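Local coordinates for protein beta-mannosidase (Trichoderma harzianum, PDB 4CVU) that probably removes terminal, non-reducing beta-D-mannose residues from beta-mannosides by hydrolysis, as a glycosylated family 2 glycoside hydrolase, at residues A[228-233]-A[468-473]; A[106-111]-A[132-137]; A[257-262]-A[296-301]. All coordinates share one frame; numbering follows the deposited sequence.

Contact 1. Residues A[228-233]-A[468-473]. With MAN (alpha-D-mannopyranose), chain E; MAN (alpha-D-mannopyranose), chain B.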
loop_
_atom_site.group_PDB
_atom_site.type_symbol
_atom_site.label_atom_id
_atom_site.label_comp_id
_atom_site.label_asym_id
_atom_site.label_seq_id
_atom_site.Cartn_x
_atom_site.Cartn_y
_atom_site.Cartn_z
ATOM N N SER A 228 -17.823 24.836 36.460
ATOM C CA SER A 228 -16.757 25.689 35.930
ATOM C C SER A 228 -16.646 25.563 34.402
ATOM O O SER A 228 -16.415 24.477 33.885
ATOM C CB SER A 228 -15.421 25.308 36.560
ATOM O OG SER A 228 -14.382 26.038 35.958
ATOM N N LEU A 229 -16.808 26.676 33.693
ATOM C CA LEU A 229 -16.651 26.697 32.236
ATOM C C LEU A 229 -15.213 26.923 31.792
ATOM O O LEU A 229 -14.716 26.229 30.904
ATOM C CB LEU A 229 -17.509 27.811 31.621
ATOM C CG LEU A 229 -19.000 27.512 31.539
ATOM C CD1 LEU A 229 -19.789 28.794 31.380
ATOM C CD2 LEU A 229 -19.306 26.530 30.414
ATOM N N ASN A 230 -14.564 27.906 32.401
ATOM C CA ASN A 230 -13.280 28.436 31.929
ATOM C C ASN A 230 -12.694 29.355 33.033
ATOM O O ASN A 230 -13.440 30.013 33.763
ATOM C CB ASN A 230 -13.489 29.244 30.638
ATOM C CG ASN A 230 -12.188 29.601 29.942
ATOM O OD1 ASN A 230 -11.164 28.974 30.176
ATOM N ND2 ASN A 230 -12.234 30.590 29.045
ATOM N N THR A 231 -11.369 29.414 33.137
ATOM C CA THR A 231 -10.707 30.158 34.223
ATOM C C THR A 231 -9.465 30.889 33.709
ATOM O O THR A 231 -8.549 30.263 33.170
ATOM C CB THR A 231 -10.315 29.198 35.359
ATOM O OG1 THR A 231 -11.499 28.595 35.929
ATOM C CG2 THR A 231 -9.551 29.934 36.460
ATOM N N ASP A 232 -9.455 32.214 33.857
ATOM C CA ASP A 232 -8.322 33.054 33.464
ATOM C C ASP A 232 -7.513 33.339 34.717
ATOM O O ASP A 232 -8.020 34.003 35.645
ATOM C CB ASP A 232 -8.826 34.343 32.809
ATOM C CG ASP A 232 -7.681 35.251 32.292
ATOM O OD1 ASP A 232 -6.515 35.138 32.766
ATOM O OD2 ASP A 232 -7.982 36.126 31.426
ATOM N N ILE A 233 -6.282 32.822 34.761
ATOM C CA ILE A 233 -5.301 33.169 35.800
ATOM C C ILE A 233 -4.243 34.017 35.128
ATOM O O ILE A 233 -3.670 33.604 34.065
ATOM C CB ILE A 233 -4.615 31.948 36.420
ATOM C CG1 ILE A 233 -5.637 30.912 36.951
ATOM C CG2 ILE A 233 -3.684 32.380 37.537
ATOM C CD1 ILE A 233 -6.544 31.420 38.048
ATOM N N ILE A 468 -11.722 34.885 20.420
ATOM C CA ILE A 468 -10.544 35.443 21.060
ATOM C C ILE A 468 -10.680 35.480 22.585
ATOM O O ILE A 468 -9.726 35.173 23.282
ATOM C CB ILE A 468 -10.199 36.856 20.556
ATOM C CG1 ILE A 468 -10.058 36.869 19.036
ATOM C CG2 ILE A 468 -8.921 37.336 21.187
ATOM C CD1 ILE A 468 -9.084 35.855 18.496
ATOM N N THR A 469 -11.864 35.840 23.083
ATOM C CA THR A 469 -12.105 35.940 24.524
ATOM C C THR A 469 -12.010 34.581 25.241
ATOM O O THR A 469 -11.347 34.447 26.273
ATOM C CB THR A 469 -13.504 36.569 24.811
ATOM O OG1 THR A 469 -13.594 37.873 24.204
ATOM C CG2 THR A 469 -13.723 36.688 26.300
ATOM N N TYR A 470 -12.650 33.571 24.677
ATOM C CA TYR A 470 -12.579 32.216 25.238
ATOM C C TYR A 470 -11.127 31.660 25.286
ATOM O O TYR A 470 -10.642 31.209 26.314
ATOM C CB TYR A 470 -13.447 31.263 24.424
ATOM C CG TYR A 470 -13.282 29.817 24.854
ATOM C CD1 TYR A 470 -13.676 29.416 26.121
ATOM C CD2 TYR A 470 -12.697 28.866 24.012
ATOM C CE1 TYR A 470 -13.521 28.109 26.540
ATOM C CE2 TYR A 470 -12.541 27.541 24.412
ATOM C CZ TYR A 470 -12.951 27.163 25.674
ATOM O OH TYR A 470 -12.810 25.866 26.104
ATOM N N ASN A 471 -10.437 31.700 24.149
ATOM C CA ASN A 471 -9.094 31.110 24.081
ATOM C C ASN A 471 -8.009 31.903 24.826
ATOM O O ASN A 471 -7.171 31.285 25.491
ATOM C CB ASN A 471 -8.721 30.850 22.650
ATOM C CG ASN A 471 -9.509 29.705 22.067
ATOM O OD1 ASN A 471 -9.310 28.547 22.436
ATOM N ND2 ASN A 471 -10.432 30.024 21.153
ATOM N N VAL A 472 -8.032 33.240 24.748
ATOM C CA VAL A 472 -7.106 34.079 25.549
ATOM C C VAL A 472 -7.270 33.803 27.050
ATOM O O VAL A 472 -6.271 33.616 27.773
ATOM C CB VAL A 472 -7.263 35.585 25.261
ATOM C CG1 VAL A 472 -6.646 36.419 26.378
ATOM C CG2 VAL A 472 -6.609 35.965 23.938
ATOM N N ARG A 473 -8.520 33.762 27.516
ATOM C CA ARG A 473 -8.814 33.432 28.932
ATOM C C ARG A 473 -8.395 32.010 29.297
ATOM O O ARG A 473 -7.778 31.795 30.355
ATOM C CB ARG A 473 -10.306 33.635 29.277
ATOM C CG ARG A 473 -10.750 35.086 29.317
ATOM C CD ARG A 473 -12.270 35.217 29.459
ATOM N NE ARG A 473 -12.783 34.850 30.794
ATOM C CZ ARG A 473 -12.579 35.569 31.902
ATOM N NH1 ARG A 473 -11.842 36.686 31.870
ATOM N NH2 ARG A 473 -13.103 35.173 33.058
HETATM C C1 MAN E . -17.974 38.531 28.266
HETATM C C2 MAN E . -19.337 37.933 28.533
HETATM C C3 MAN E . -19.570 37.865 30.036
HETATM C C4 MAN E . -18.373 37.209 30.752
HETATM C C5 MAN E . -17.033 37.739 30.269
HETATM C C6 MAN E . -15.875 36.935 30.849
HETATM O O2 MAN E . -19.387 36.613 28.006
HETATM O O3 MAN E . -20.730 37.096 30.283
HETATM O O4 MAN E . -18.413 37.472 32.141
HETATM O O5 MAN E . -16.969 37.736 28.884
HETATM O O6 MAN E . -15.964 35.561 30.547
HETATM C C1 MAN B . -20.067 36.532 26.745
HETATM C C2 MAN B . -20.257 35.063 26.406
HETATM C C3 MAN B . -18.903 34.411 26.146
HETATM C C4 MAN B . -18.140 35.159 25.065
HETATM C C5 MAN B . -18.095 36.655 25.388
HETATM C C6 MAN B . -17.530 37.492 24.248
HETATM O O2 MAN B . -21.038 34.972 25.244
HETATM O O3 MAN B . -19.095 33.072 25.798
HETATM O O4 MAN B . -16.806 34.661 25.037
HETATM O O5 MAN B . -19.384 37.181 25.692
HETATM O O6 MAN B . -17.334 38.834 24.692
HETATM O O HOH W 1 -5.907 30.942 32.252
#
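N230 and D232 reach from strand 228-233 to Y470 and R473 of helix 468-473, joining the immunoglobulin-like β-sandwich domain of this family 2 hydrolase to a helix of its (β/α)8-barrel catalytic domain. The one direct hydrogen bond between the segments runs from N230 ND2 to Y470 O (3.2 Å), entering the plane of the carbonyl on a lone pair. The same nitrogen lies 3.5 Å from Y470 CD1, the amide plane turned 53° from the ring, and it also touches the CB of R473. CG of N230 is anti to its backbone N (chi1 -169°), which carries it toward the helix, and a weak bond from T231 N to N230 OD1 is consistent with the turn of the amide.

D232 crosses R473 at about a right angle. Its CB covers one guanidinium face near the rim, 3.9 Å above the plane, while C6 of a mannose of an attached N-glycan lies 3.6 Å above the centre of the opposite face. D232 OD2 and R473 NH1 form a long salt bridge of 3.9 Å; OD2 lies well out of the guanidinium plane, so the pair probably attracts through charge rather than through a directed bond. At the backbone, the CA-H of D232 meets R473 O, CA to O 3.4 Å, and a water that accepts from I233 N lies 2.8 Å from that same R473 oxygen.

Further out, the guanidinium is positioned by a salt bridge from NE to D259 OD2, by a hydrogen bond from NH2 to S257 OG, and by hydrogen bonds of NH1 with O6 of an N-acetylglucosamine and with N528 OD1.

Contact 2. Residues A[106-111]-A[132-137]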
loop_
_atom_site.group_PDB
_atom_site.type_symbol
_atom_site.label_atom_id
_atom_site.label_comp_id
_atom_site.label_asym_id
_atom_site.label_seq_id
_atom_site.Cartn_x
_atom_site.Cartn_y
_atom_site.Cartn_z
ATOM N N TRP A 106 -27.779 21.634 31.288
ATOM C CA TRP A 106 -26.980 22.281 30.249
ATOM C C TRP A 106 -26.227 21.273 29.367
ATOM O O TRP A 106 -25.778 20.232 29.835
ATOM C CB TRP A 106 -25.948 23.218 30.889
ATOM C CG TRP A 106 -26.545 24.409 31.560
ATOM C CD1 TRP A 106 -27.009 24.480 32.850
ATOM C CD2 TRP A 106 -26.739 25.708 30.992
ATOM N NE1 TRP A 106 -27.478 25.745 33.119
ATOM C CE2 TRP A 106 -27.329 26.520 31.996
ATOM C CE3 TRP A 106 -26.487 26.264 29.735
ATOM C CZ2 TRP A 106 -27.663 27.864 31.774
ATOM C CZ3 TRP A 106 -26.795 27.583 29.507
ATOM C CH2 TRP A 106 -27.404 28.384 30.529
ATOM N N LEU A 107 -26.104 21.614 28.090
ATOM C CA LEU A 107 -25.127 20.978 27.203
ATOM C C LEU A 107 -23.893 21.863 27.196
ATOM O O LEU A 107 -23.985 23.067 26.950
ATOM C CB LEU A 107 -25.670 20.848 25.778
ATOM C CG LEU A 107 -26.982 20.091 25.596
ATOM C CD1 LEU A 107 -27.412 20.093 24.138
ATOM C CD2 LEU A 107 -26.848 18.675 26.110
ATOM N N VAL A 108 -22.739 21.268 27.460
ATOM C CA VAL A 108 -21.478 21.998 27.364
ATOM C C VAL A 108 -20.581 21.303 26.349
ATOM O O VAL A 108 -20.246 20.140 26.519
ATOM C CB VAL A 108 -20.760 22.114 28.724
ATOM C CG1 VAL A 108 -19.499 22.953 28.582
ATOM C CG2 VAL A 108 -21.683 22.757 29.769
ATOM N N PHE A 109 -20.203 22.046 25.312
ATOM C CA PHE A 109 -19.385 21.530 24.204
ATOM C C PHE A 109 -18.074 22.291 24.130
ATOM O O PHE A 109 -18.057 23.491 23.851
ATOM C CB PHE A 109 -20.117 21.693 22.870
ATOM C CG PHE A 109 -21.388 20.889 22.755
ATOM C CD1 PHE A 109 -21.341 19.505 22.670
ATOM C CD2 PHE A 109 -22.624 21.518 22.682
ATOM C CE1 PHE A 109 -22.484 18.747 22.535
ATOM C CE2 PHE A 109 -23.788 20.769 22.548
ATOM C CZ PHE A 109 -23.720 19.386 22.488
ATOM N N ASP A 110 -16.972 21.613 24.405
ATOM C CA ASP A 110 -15.674 22.279 24.349
ATOM C C ASP A 110 -15.191 22.494 22.893
ATOM O O ASP A 110 -14.298 23.335 22.643
ATOM C CB ASP A 110 -14.623 21.528 25.163
ATOM C CG ASP A 110 -14.894 21.574 26.652
ATOM O OD1 ASP A 110 -15.882 22.199 27.107
ATOM O OD2 ASP A 110 -14.128 20.949 27.382
ATOM N N GLY A 111 -15.804 21.788 21.938
ATOM C CA GLY A 111 -15.511 22.062 20.531
ATOM C C GLY A 111 -16.357 21.273 19.552
ATOM O O GLY A 111 -16.455 20.041 19.652
ATOM N N PHE A 132 -13.534 27.109 17.250
ATOM C CA PHE A 132 -12.648 27.544 18.319
ATOM C C PHE A 132 -13.373 28.056 19.592
ATOM O O PHE A 132 -12.723 28.695 20.434
ATOM C CB PHE A 132 -11.741 28.670 17.780
ATOM C CG PHE A 132 -11.108 28.354 16.456
ATOM C CD1 PHE A 132 -10.461 27.150 16.263
ATOM C CD2 PHE A 132 -11.131 29.275 15.426
ATOM C CE1 PHE A 132 -9.881 26.853 15.028
ATOM C CE2 PHE A 132 -10.549 28.993 14.190
ATOM C CZ PHE A 132 -9.906 27.790 13.996
ATOM N N ARG A 133 -14.678 27.754 19.734
ATOM C CA ARG A 133 -15.501 28.220 20.873
ATOM C C ARG A 133 -16.113 27.092 21.687
ATOM O O ARG A 133 -16.458 26.039 21.158
ATOM C CB ARG A 133 -16.634 29.152 20.409
ATOM C CG ARG A 133 -16.155 30.547 20.076
ATOM C CD ARG A 133 -17.235 31.438 19.538
ATOM N NE ARG A 133 -18.123 31.999 20.571
ATOM C CZ ARG A 133 -19.186 32.747 20.310
ATOM N NH1 ARG A 133 -19.508 33.033 19.052
ATOM N NH2 ARG A 133 -19.940 33.218 21.304
ATOM N N GLN A 134 -16.239 27.353 22.994
ATOM C CA GLN A 134 -16.987 26.500 23.894
ATOM C C GLN A 134 -18.434 26.956 23.801
ATOM O O GLN A 134 -18.728 28.159 23.983
ATOM C CB GLN A 134 -16.491 26.686 25.321
ATOM C CG GLN A 134 -17.210 25.873 26.389
ATOM C CD GLN A 134 -16.586 26.090 27.758
ATOM O OE1 GLN A 134 -16.441 27.234 28.201
ATOM N NE2 GLN A 134 -16.239 24.999 28.448
ATOM N N TRP A 135 -19.329 26.016 23.506
ATOM C CA TRP A 135 -20.744 26.336 23.391
ATOM C C TRP A 135 -21.497 25.673 24.531
ATOM O O TRP A 135 -21.174 24.552 24.916
ATOM C CB TRP A 135 -21.295 25.851 22.038
ATOM C CG TRP A 135 -20.624 26.460 20.815
ATOM C CD1 TRP A 135 -19.686 25.858 20.004
ATOM C CD2 TRP A 135 -20.856 27.760 20.246
ATOM N NE1 TRP A 135 -19.328 26.706 18.984
ATOM C CE2 TRP A 135 -20.027 27.878 19.111
ATOM C CE3 TRP A 135 -21.699 28.829 20.571
ATOM C CZ2 TRP A 135 -20.001 29.029 18.322
ATOM C CZ3 TRP A 135 -21.669 29.962 19.775
ATOM C CH2 TRP A 135 -20.829 30.055 18.668
ATOM N N PHE A 136 -22.505 26.368 25.063
ATOM C CA PHE A 136 -23.380 25.812 26.098
ATOM C C PHE A 136 -24.844 26.239 25.901
ATOM O O PHE A 136 -25.130 27.370 25.547
ATOM C CB PHE A 136 -22.907 26.215 27.484
ATOM C CG PHE A 136 -22.534 27.665 27.592
ATOM C CD1 PHE A 136 -21.263 28.085 27.256
ATOM C CD2 PHE A 136 -23.455 28.596 28.007
ATOM C CE1 PHE A 136 -20.909 29.408 27.345
ATOM C CE2 PHE A 136 -23.112 29.927 28.092
ATOM C CZ PHE A 136 -21.829 30.329 27.755
ATOM N N TYR A 137 -25.752 25.288 26.111
ATOM C CA TYR A 137 -27.160 25.460 25.802
ATOM C C TYR A 137 -28.010 24.912 26.936
ATOM O O TYR A 137 -27.769 23.823 27.431
ATOM C CB TYR A 137 -27.507 24.745 24.495
ATOM C CG TYR A 137 -26.674 25.187 23.306
ATOM C CD1 TYR A 137 -26.850 26.449 22.756
ATOM C CD2 TYR A 137 -25.719 24.340 22.728
ATOM C CE1 TYR A 137 -26.103 26.882 21.679
ATOM C CE2 TYR A 137 -24.969 24.757 21.637
ATOM C CZ TYR A 137 -25.150 26.033 21.124
ATOM O OH TYR A 137 -24.414 26.466 20.052
#
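L107 with Y137 and F109 with W135 are the hydrogen-bonded pairs of two antiparallel strands in the galactose-binding-like β-sandwich domain; V108 and F136 form the non-hydrogen-bonded pair between them. Four backbone bonds join the strands, the shortest from F109 N to W135 O at 2.7 Å.

Among side chains, the polar link is Q134 NE2 to D110 OD1 (3.1 Å). The donor stands above the carboxylate, 46° out of its plane, and D110 OD1 also has a salt bridge with R216. NE2 donates to L229 O of the next domain as well, so an alanine at Q134 would probably leave that carbonyl without this donor and D110 held by R216 without the amide.

Apolar contacts lie on both faces. The side chains of F109 and Y137 cross at about a right angle and touch edge to edge, F109 CE2 to Y137 CD2 4.1 Å. On the other face W106 and F136 lie side by side, W106 CZ3 meeting the F136 ring edge in plane at CD2 (3.8 Å).

W106, V108 and F136 also touch L261, so the strand pair offers the neighbouring immunoglobulin-like domain a mainly apolar surface, with the Q134 amide as a polar tie beside it.

Contact 3. Residues A[257-262]-A[296-301]. With CD (cadmium ion), chain X; MAN (alpha-D-mannopyranose), chain E; NAG (2-acetamido-2-deoxy-beta-D-glucopyranose), chain C.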
loop_
_atom_site.group_PDB
_atom_site.type_symbol
_atom_site.label_atom_id
_atom_site.label_comp_id
_atom_site.label_asym_id
_atom_site.label_seq_id
_atom_site.Cartn_x
_atom_site.Cartn_y
_atom_site.Cartn_z
ATOM N N SER A 257 -10.060 34.952 37.447
ATOM C CA SER A 257 -11.384 35.263 36.940
ATOM C C SER A 257 -12.033 33.964 36.437
ATOM O O SER A 257 -11.489 33.271 35.544
ATOM C CB SER A 257 -11.277 36.316 35.831
ATOM O OG SER A 257 -12.557 36.744 35.418
ATOM N N LEU A 258 -13.170 33.615 37.015
ATOM C CA LEU A 258 -13.797 32.307 36.757
ATOM C C LEU A 258 -15.151 32.418 36.054
ATOM O O LEU A 258 -16.049 33.096 36.568
ATOM C CB LEU A 258 -14.014 31.577 38.076
ATOM C CG LEU A 258 -12.832 30.821 38.692
ATOM C CD1 LEU A 258 -11.777 31.741 39.278
ATOM C CD2 LEU A 258 -13.376 29.887 39.784
ATOM N N ASP A 259 -15.299 31.733 34.913
ATOM C CA ASP A 259 -16.579 31.612 34.217
ATOM C C ASP A 259 -17.306 30.346 34.695
ATOM O O ASP A 259 -16.662 29.349 34.992
ATOM C CB ASP A 259 -16.371 31.562 32.696
ATOM C CG ASP A 259 -15.629 32.786 32.168
ATOM O OD1 ASP A 259 -15.886 33.882 32.685
ATOM O OD2 ASP A 259 -14.770 32.651 31.253
ATOM N N PHE A 260 -18.640 30.394 34.770
ATOM C CA PHE A 260 -19.422 29.288 35.354
ATOM C C PHE A 260 -20.886 29.240 34.874
ATOM O O PHE A 260 -21.376 30.168 34.242
ATOM C CB PHE A 260 -19.371 29.373 36.891
ATOM C CG PHE A 260 -19.915 30.679 37.453
ATOM C CD1 PHE A 260 -21.270 30.841 37.709
ATOM C CD2 PHE A 260 -19.070 31.756 37.689
ATOM C CE1 PHE A 260 -21.774 32.058 38.194
ATOM C CE2 PHE A 260 -19.564 32.966 38.165
ATOM C CZ PHE A 260 -20.913 33.125 38.418
ATOM N N LEU A 261 -21.546 28.120 35.143
ATOM C CA LEU A 261 -23.003 28.018 35.132
ATOM C C LEU A 261 -23.449 27.586 36.568
ATOM O O LEU A 261 -22.675 26.944 37.240
ATOM C CB LEU A 261 -23.438 26.964 34.103
ATOM C CG LEU A 261 -22.896 27.047 32.670
ATOM C CD1 LEU A 261 -23.036 25.713 31.946
ATOM C CD2 LEU A 261 -23.552 28.150 31.853
ATOM N N GLY A 262 -24.618 27.941 37.112
ATOM C CA GLY A 262 -25.499 29.029 36.730
ATOM C C GLY A 262 -25.529 30.173 37.773
ATOM O O GLY A 262 -24.995 31.258 37.514
ATOM N N ASP A 296 -23.326 37.872 36.083
ATOM C CA ASP A 296 -24.184 36.697 35.898
ATOM C C ASP A 296 -23.432 35.350 35.819
ATOM O O ASP A 296 -23.828 34.376 36.466
ATOM C CB ASP A 296 -25.004 36.881 34.620
ATOM C CG ASP A 296 -26.123 35.889 34.502
ATOM O OD1 ASP A 296 -26.970 35.889 35.389
ATOM O OD2 ASP A 296 -26.161 35.098 33.536
ATOM N N MET A 297 -22.372 35.311 35.017
ATOM C CA MET A 297 -21.601 34.086 34.790
ATOM C C MET A 297 -20.111 34.168 35.101
ATOM O O MET A 297 -19.352 33.331 34.679
ATOM C CB MET A 297 -21.804 33.589 33.362
ATOM C CG MET A 297 -21.049 34.383 32.308
ATOM S SD MET A 297 -21.127 33.684 30.652
ATOM C CE MET A 297 -22.854 33.910 30.273
ATOM N N THR A 298 -19.702 35.158 35.853
ATOM C CA THR A 298 -18.288 35.313 36.149
ATOM C C THR A 298 -18.024 35.887 37.526
ATOM O O THR A 298 -18.798 36.702 38.031
ATOM C CB THR A 298 -17.584 36.161 35.076
ATOM O OG1 THR A 298 -17.741 35.523 33.791
ATOM C CG2 THR A 298 -16.093 36.302 35.381
ATOM N N VAL A 299 -16.938 35.423 38.138
ATOM C CA VAL A 299 -16.490 35.947 39.421
ATOM C C VAL A 299 -14.964 36.092 39.384
ATOM O O VAL A 299 -14.247 35.199 38.886
ATOM C CB VAL A 299 -16.963 35.077 40.597
ATOM C CG1 VAL A 299 -16.347 33.700 40.546
ATOM C CG2 VAL A 299 -16.657 35.763 41.934
ATOM N N THR A 300 -14.480 37.229 39.884
ATOM C CA THR A 300 -13.080 37.611 39.777
ATOM C C THR A 300 -12.535 38.177 41.079
ATOM O O THR A 300 -13.233 38.920 41.785
ATOM C CB THR A 300 -12.919 38.707 38.703
ATOM O OG1 THR A 300 -13.561 38.296 37.485
ATOM C CG2 THR A 300 -11.460 39.009 38.436
ATOM N N GLY A 301 -11.289 37.853 41.389
ATOM C CA GLY A 301 -10.572 38.491 42.502
ATOM C C GLY A 301 -9.073 38.392 42.321
ATOM O O GLY A 301 -8.588 37.646 41.450
HETATM CD CD CD X . -28.101 33.663 35.784
HETATM C C1 MAN E . -17.974 38.531 28.266
HETATM C C2 MAN E . -19.337 37.933 28.533
HETATM C C3 MAN E . -19.570 37.865 30.036
HETATM C C4 MAN E . -18.373 37.209 30.752
HETATM C C5 MAN E . -17.033 37.739 30.269
HETATM C C6 MAN E . -15.875 36.935 30.849
HETATM O O2 MAN E . -19.387 36.613 28.006
HETATM O O3 MAN E . -20.730 37.096 30.283
HETATM O O4 MAN E . -18.413 37.472 32.141
HETATM O O5 MAN E . -16.969 37.736 28.884
HETATM O O6 MAN E . -15.964 35.561 30.547
HETATM C C1 NAG C . -8.423 40.606 36.584
HETATM C C2 NAG C . -8.336 42.130 36.537
HETATM C C3 NAG C . -9.671 42.702 36.108
HETATM C C4 NAG C . -10.082 42.110 34.746
HETATM C C5 NAG C . -10.022 40.585 34.821
HETATM C C6 NAG C . -10.242 39.855 33.499
HETATM C C7 NAG C . -6.741 43.150 38.090
HETATM C C8 NAG C . -6.468 43.591 39.500
HETATM N N2 NAG C . -7.930 42.616 37.852
HETATM O O3 NAG C . -9.531 44.098 36.016
HETATM O O4 NAG C . -11.402 42.500 34.423
HETATM O O5 NAG C . -8.773 40.157 35.298
HETATM O O6 NAG C . -10.346 38.472 33.793
HETATM O O7 NAG C . -5.877 43.306 37.231
HETATM O O HOH W 2 -29.059 31.462 36.397
#
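This is an antiparallel strand pairing within the immunoglobulin-like β-sandwich domain, where S257 faces T300, L258 faces V299 and D259 faces T298 against an attached N-glycan. L258 and V299 are the hydrogen-bonded pair, L258 N to V299 O being 2.7 Å. F260 N adds a bond to M297 O just beyond the last bridge. At the end of the segment, D296 OD1 binds a cadmium ion (2.5 Å), with a water as another ligand.

The face bearing S257, D259, T298 and T300 is polar. T298 OG1 donates to D259 OD1 (2.7 Å), meeting it on the anti side and 17° out of the carboxylate plane. That oxygen also accepts from O6 of a mannose (2.7 Å), whose O4 donates to T298 OG1 (2.6 Å), so one sugar closes a ring of bonds with both side chains. S257 OG and T300 OG1 share a hydrogen bond of 2.8 Å.

The opposite face is apolar: L258 CB packs on V299 CG1 and, beyond the pair, L258 touches V328 and V330 of strand 324-332. Beside it F260 has CG between its backbone N and carbonyl carbon (chi1 59°), which swings CG to that side, and the ring reaches the 296-299 backbone. M297 C lies over the rim of one ring face, 3.3 Å above it, and V299 N sits in the ring plane at the edge, 3.6 Å from F260 CE2.

The three contacts cluster where the galactose-binding-like, immunoglobulin-like and barrel domains converge. The centres of contacts 1 and 3 are about 10 Å apart, those of contacts 1 and 2 about 13 Å, and those of contacts 2 and 3 about 16 Å. Contacts 1 and 3 share a sheet, strand 227-237 lying beside strand 252-261 with N230 O 2.8 Å from D259 N, and the same mannose touches both. Contact 2 meets the barrel helix of contact 1 through N471 ND2 and F132 O (2.7 Å). It meets contact 3 where F136 CD2 packs on L261 CD2 (3.9 Å). The sugars belong to attached glycan, so its chain takes part in this domain junction.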